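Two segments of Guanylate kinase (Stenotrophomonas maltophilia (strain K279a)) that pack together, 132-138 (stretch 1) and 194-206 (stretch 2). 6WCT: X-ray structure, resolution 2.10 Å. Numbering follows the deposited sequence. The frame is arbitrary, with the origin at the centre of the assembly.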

# COMPACT_ATOMS: atom_id res chain seq x y z
N PRO A 132 -2.77 16.15 4.69
CA PRO A 132 -1.52 15.65 4.08
C PRO A 132 -1.54 14.17 3.76
O PRO A 132 -1.21 13.76 2.64
N GLY A 133 -1.89 13.33 4.74
CA GLY A 133 -1.68 11.91 4.60
C GLY A 133 -2.79 11.16 3.87
O GLY A 133 -2.97 9.96 4.09
N THR A 134 -3.54 11.86 3.03
CA THR A 134 -4.61 11.22 2.27
C THR A 134 -4.04 10.11 1.39
O THR A 134 -3.00 10.27 0.77
N VAL A 135 -4.73 8.98 1.34
CA VAL A 135 -4.34 7.86 0.50
C VAL A 135 -5.14 7.97 -0.79
O VAL A 135 -6.37 7.88 -0.76
N THR A 136 -4.47 8.13 -1.93
CA THR A 136 -5.16 8.41 -3.19
C THR A 136 -4.89 7.31 -4.21
O THR A 136 -3.75 6.87 -4.37
N VAL A 137 -5.95 6.86 -4.89
CA VAL A 137 -5.92 5.74 -5.82
C VAL A 137 -6.57 6.15 -7.14
O VAL A 137 -7.65 6.74 -7.13
N PHE A 138 -5.95 5.80 -8.27
CA PHE A 138 -6.57 6.05 -9.56
C PHE A 138 -6.90 4.73 -10.23
O PHE A 138 -6.09 3.81 -10.24
N GLU A 194 -7.57 -5.75 -4.96
CA GLU A 194 -6.45 -4.82 -4.96
C GLU A 194 -6.77 -3.55 -4.19
O GLU A 194 -5.93 -3.04 -3.45
N LEU A 195 -7.98 -3.02 -4.35
CA LEU A 195 -8.34 -1.86 -3.55
C LEU A 195 -8.41 -2.23 -2.08
O LEU A 195 -8.04 -1.44 -1.21
N CYS A 196 -8.89 -3.44 -1.76
CA CYS A 196 -8.88 -3.87 -0.36
C CYS A 196 -7.45 -3.97 0.18
O CYS A 196 -7.19 -3.58 1.32
N ALA A 197 -6.51 -4.50 -0.62
CA ALA A 197 -5.13 -4.57 -0.15
C ALA A 197 -4.57 -3.19 0.14
O ALA A 197 -3.85 -3.00 1.12
N ILE A 198 -4.89 -2.20 -0.71
CA ILE A 198 -4.41 -0.83 -0.49
C ILE A 198 -4.97 -0.28 0.81
O ILE A 198 -4.25 0.33 1.60
N PHE A 199 -6.27 -0.48 1.07
CA PHE A 199 -6.85 0.02 2.32
C PHE A 199 -6.26 -0.68 3.53
O PHE A 199 -5.91 -0.03 4.53
N THR A 200 -6.11 -2.00 3.46
CA THR A 200 -5.49 -2.75 4.55
C THR A 200 -4.07 -2.26 4.81
O THR A 200 -3.69 -2.01 5.96
N ALA A 201 -3.27 -2.12 3.75
CA ALA A 201 -1.88 -1.71 3.94
C ALA A 201 -1.78 -0.34 4.58
O ALA A 201 -0.86 -0.09 5.36
N SER A 202 -2.70 0.56 4.26
CA SER A 202 -2.59 1.90 4.81
C SER A 202 -2.74 1.89 6.33
O SER A 202 -2.10 2.70 7.00
N ARG A 203 -3.53 0.97 6.89
CA ARG A 203 -3.64 0.89 8.35
C ARG A 203 -2.40 0.29 9.01
O ARG A 203 -2.28 0.38 10.24
N LEU A 204 -1.53 -0.36 8.24
CA LEU A 204 -0.32 -0.95 8.78
C LEU A 204 0.89 -0.02 8.71
O LEU A 204 1.96 -0.39 9.18
N ARG A 205 0.73 1.17 8.13
CA ARG A 205 1.85 2.10 8.02
C ARG A 205 2.38 2.48 9.40
O ARG A 205 1.63 2.53 10.39
N ARG A 206 3.69 2.75 9.47
CA ARG A 206 4.37 2.94 10.75
C ARG A 206 3.67 3.98 11.62
O ARG A 206 3.41 3.73 12.81

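Which side chains point into the space between the strand and the helix? The strand, 135-138, runs nearly antiparallel to the helix, at 166°, with the axes 10.3 Å apart at closest approach. Side chains alternate along an extended strand, so Val 135 and Val 137 point toward the helix and Thr 136 away; Thr 134, just before the strand, also points away. On the helix, Ile 198 and Ser 202 lie one turn apart and both point toward the strand. Leu 195, a further turn back, leaves the backbone sideways, but its end comes nearer.

What do the two valines touch? Both adopt the t rotamer, with chi1 at 174° for Val 135 and -177° for Val 137, and in each case both methyls reach helix residues. Val 135 CG1 lies 4.1 Å from Ile 198 CG2, whereas Val 135 CG2 approaches Ser 202 CB at 4.0 Å. Val 137 CG2 meets Ile 198 CG2 at 3.9 Å, and both methyls of Val 137, CG1 and CG2, lie 4.1 Å from Leu 195 CD1, so they are not divided between Ile 198 and Leu 195. Ile 198, with chi1 m and chi2 t, thus offers its CG2 methyl to both valines. Leu 195, with chi1 t and chi2 p, carries CD1 to Val 137 despite its sideways start.

What does Ser 202 do with its hydroxyl in so apolar a setting? Its chi1 is 80° (p), which turns the hydroxyl back along the helix: Ser 202 OG donates a hydrogen bond to Phe 199 O at 2.9 Å. The same oxygen is also hydrogen-bonded elsewhere in the structure. OG is thus satisfied, and Ser 202 CB makes the closest approach to Val 135, a van der Waals contact.

How does Arg 205 reach back to the strand? Its side chain is extended at chi2 (t) but bends at chi1 and chi3, both m. This course brings Arg 205 NE to 3.0 Å from Ser 202 O, where it donates a hydrogen bond with an N-H...acceptor angle of 159°. The bond ties the side chain to the preceding helical segment and helps hold the guanidinium beside the strand. There Arg 205 NH2 lies 3.5 Å from Val 135 CG2, and Gly 133 O sits at the guanidinium edge, near its plane, 4.0 Å from Arg 205 NH2.

Do polar bonds join the two stretches? No hydrogen bond crosses between them, and the 272 Å² they bury rests chiefly on the fit of aliphatic groups, with Val 135 and Val 137 covered most.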

# COMPACT_ATOMS: atom_id res chain seq x y z
CB PRO A 132 -0.45 16.01 5.12
CG PRO A 132 -1.03 17.13 5.91
CD PRO A 132 -2.53 16.90 5.93
CB THR A 134 -5.35 12.26 1.42
OG1 THR A 134 -5.93 13.26 2.26
CG2 THR A 134 -6.44 11.62 0.63
CB VAL A 135 -4.59 6.52 1.20
CG1 VAL A 135 -4.32 5.33 0.25
CG2 VAL A 135 -3.73 6.40 2.44
CB THR A 136 -4.74 9.78 -3.75
OG1 THR A 136 -3.37 9.74 -4.11
CG2 THR A 136 -4.93 10.91 -2.68
CB VAL A 137 -6.65 4.50 -5.26
CG1 VAL A 137 -6.54 3.31 -6.25
CG2 VAL A 137 -6.18 4.15 -3.83
CB PHE A 138 -5.68 6.88 -10.50
CG PHE A 138 -6.48 7.63 -11.55
CD1 PHE A 138 -6.85 7.01 -12.73
CD2 PHE A 138 -6.87 8.94 -11.35
CE1 PHE A 138 -7.60 7.69 -13.68
CE2 PHE A 138 -7.61 9.62 -12.29
CZ PHE A 138 -7.98 9.00 -13.46
CB GLU A 194 -6.05 -4.51 -6.41
CG GLU A 194 -5.52 -5.77 -7.16
CD GLU A 194 -4.98 -5.50 -8.56
OE1 GLU A 194 -5.37 -4.49 -9.18
OE2 GLU A 194 -4.15 -6.31 -9.04
CB LEU A 195 -9.65 -1.26 -4.06
CG LEU A 195 -10.05 0.10 -3.46
CD1 LEU A 195 -9.00 1.14 -3.74
CD2 LEU A 195 -11.43 0.56 -3.89
CB CYS A 196 -9.61 -5.20 -0.20
SG CYS A 196 -11.41 -5.12 -0.43
CB ALA A 197 -4.25 -5.30 -1.16
CB ILE A 198 -4.79 0.06 -1.68
CG1 ILE A 198 -4.02 -0.35 -2.95
CG2 ILE A 198 -4.60 1.57 -1.33
CD1 ILE A 198 -4.47 0.42 -4.22
CB PHE A 199 -8.37 -0.10 2.29
CG PHE A 199 -9.04 0.80 1.30
CD1 PHE A 199 -8.32 1.82 0.68
CD2 PHE A 199 -10.36 0.64 0.98
CE1 PHE A 199 -8.94 2.67 -0.25
CE2 PHE A 199 -10.99 1.49 0.07
CZ PHE A 199 -10.28 2.49 -0.55
CB THR A 200 -5.50 -4.24 4.22
OG1 THR A 200 -6.86 -4.71 4.14
CG2 THR A 200 -4.69 -5.03 5.26
CB ALA A 201 -1.14 -1.70 2.60
CB SER A 202 -3.63 2.82 4.16
OG SER A 202 -4.91 2.64 4.74
CB ARG A 203 -4.84 0.06 8.76
CG ARG A 203 -6.11 0.53 8.16
CD ARG A 203 -7.30 -0.16 8.74
NE ARG A 203 -8.44 0.23 7.95
CZ ARG A 203 -8.95 -0.51 6.98
NH1 ARG A 203 -8.43 -1.70 6.71
NH2 ARG A 203 -9.99 -0.06 6.30
CB LEU A 204 0.00 -2.25 8.02
CG LEU A 204 -1.13 -3.28 7.99
CD1 LEU A 204 -0.79 -4.41 7.02
CD2 LEU A 204 -1.38 -3.83 9.38
CB ARG A 205 1.42 3.35 7.23
CG ARG A 205 1.24 3.07 5.72
CD ARG A 205 0.76 4.30 4.97
NE ARG A 205 -0.51 4.79 5.48
CZ ARG A 205 -1.10 5.92 5.08
NH1 ARG A 205 -0.51 6.68 4.16
NH2 ARG A 205 -2.26 6.30 5.61
CB ARG A 206 5.82 3.35 10.52
CG ARG A 206 6.55 3.75 11.78
CD ARG A 206 7.86 4.44 11.46
NE ARG A 206 7.68 5.66 10.68
CZ ARG A 206 7.99 5.79 9.40
NH1 ARG A 206 8.51 4.77 8.73
NH2 ARG A 206 7.78 6.94 8.77